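Local coordinates for lectin (Colocasia esculenta, PDB 5T1X), which binds mannose as a GNA-related plant lectin and agglutinates rabbit erythrocytes, at the interface of chains A and B. Residues are numbered along the deposited sequence; one frame, centred on the assembly and turned at random. Chains: chain A, Lectin; chain B, Lectin.

The interface of chains A and B. Residues chain A 4, 20, 86-87, 89; chain B 5, 7-8.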
# COMPACT_ATOMS: atom_id res chain seq x y z
N ASN A 4 -6.15 -1.08 -6.26
CA ASN A 4 -6.35 0.03 -5.33
C ASN A 4 -5.03 0.76 -4.99
O ASN A 4 -4.98 1.49 -3.99
CB ASN A 4 -7.01 -0.51 -4.06
CG ASN A 4 -6.28 -1.71 -3.50
OD1 ASN A 4 -5.11 -1.96 -3.80
ND2 ASN A 4 -6.99 -2.53 -2.74
N ASN A 20 -11.77 1.19 -4.33
CA ASN A 20 -11.87 0.51 -3.04
C ASN A 20 -13.30 0.76 -2.53
O ASN A 20 -13.62 1.87 -2.11
CB ASN A 20 -10.77 0.96 -2.06
CG ASN A 20 -10.63 0.01 -0.89
OD1 ASN A 20 -11.53 -0.77 -0.56
ND2 ASN A 20 -9.50 0.08 -0.20
N VAL A 86 -2.18 4.82 -2.41
CA VAL A 86 -3.18 3.81 -2.04
C VAL A 86 -4.54 4.43 -1.84
O VAL A 86 -4.66 5.46 -1.18
CB VAL A 86 -2.71 3.08 -0.74
CG1 VAL A 86 -3.74 2.04 -0.27
CG2 VAL A 86 -1.35 2.42 -0.94
N LEU A 87 -5.57 3.77 -2.39
CA LEU A 87 -6.93 4.23 -2.18
C LEU A 87 -7.44 3.56 -0.89
O LEU A 87 -7.77 2.36 -0.87
CB LEU A 87 -7.83 3.95 -3.40
CG LEU A 87 -9.28 4.43 -3.33
CD1 LEU A 87 -9.40 5.86 -2.84
CD2 LEU A 87 -9.96 4.30 -4.68
N PRO A 89 -9.89 2.57 2.22
CA PRO A 89 -11.33 2.24 2.20
C PRO A 89 -12.24 3.34 2.78
O PRO A 89 -13.44 3.30 2.53
CB PRO A 89 -11.42 0.98 3.06
CG PRO A 89 -10.23 1.06 3.97
CD PRO A 89 -9.16 1.60 3.06
N THR B 5 -9.31 -4.43 3.61
CA THR B 5 -9.09 -4.55 2.15
C THR B 5 -8.17 -5.76 1.98
O THR B 5 -7.19 -5.89 2.72
CB THR B 5 -8.53 -3.26 1.56
OG1 THR B 5 -9.36 -2.16 1.96
CG2 THR B 5 -8.45 -3.31 0.03
N ASN B 7 -5.73 -6.93 0.08
CA ASN B 7 -4.28 -6.87 -0.13
C ASN B 7 -3.55 -5.82 0.74
O ASN B 7 -2.36 -5.60 0.52
CB ASN B 7 -3.99 -6.58 -1.61
CG ASN B 7 -4.54 -5.24 -2.09
OD1 ASN B 7 -5.51 -4.70 -1.54
ND2 ASN B 7 -3.94 -4.68 -3.13
N LEU B 8 -4.25 -5.19 1.70
CA LEU B 8 -3.63 -4.14 2.53
C LEU B 8 -3.78 -4.39 4.01
O LEU B 8 -4.77 -4.96 4.45
CB LEU B 8 -4.31 -2.78 2.25
CG LEU B 8 -4.54 -2.34 0.80
CD1 LEU B 8 -5.39 -1.09 0.76
CD2 LEU B 8 -3.22 -2.11 0.06
O HOH W 1 -12.31 -2.58 1.33
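Within the heterodimer of the two lectin chains, a pair of asparagine amides, A:Asn4 and B:Asn7, joins the N-terminal segments of two bulb-type lectin domains. Each amide gives an N-H to the other and accepts one in return. A:Asn4 ND2 donates to B:Asn7 OD1 at 2.9 Å. B:Asn7 ND2 donates to A:Asn4 OD1 at 3.0 Å. Both bonds are nearly straight, and each donor lies in the carbonyl plane on a lone pair. The side chains come from opposite directions, and their amide planes are only 22° apart. Paired bonds of this kind fix the rotation of both amides and keep them nearly coplanar, edge to edge. In A:Asn4 the CG is tucked between the two backbone branches, N and C (chi1 50°), and B:Asn7 does much the same at 62°, which turns the two amide ends toward one another.

Beside this pair, A:Asn20 ND2 donates to the hydroxyl oxygen B:Thr5 OG1 at 3.1 Å. The same amide nitrogen also donates to the backbone oxygen A:Leu87 O at 2.9 Å. Both acceptors lie close to the A:Asn20 amide plane. The bond to A:Leu87 probably helps to orient the amide for B:Thr5. Water 1 lies 2.7 Å from A:Asn20 OD1 and also reaches B:Thr5 OG1.

An apolar contact flanks the polar groups. The methyls A:Val86 CG1 and B:Leu8 CD1 meet tip to tip at 3.7 Å. A:Pro89 adds a lighter contact, its ring carbons near the B:Thr5 hydroxyl.

On chain A the site combines a loop residue before strand 5-7, the end of strand 16-20 and strand 84-88 with the loop after it. On chain B it uses the loop before strand 8-10 and the first residue of that strand.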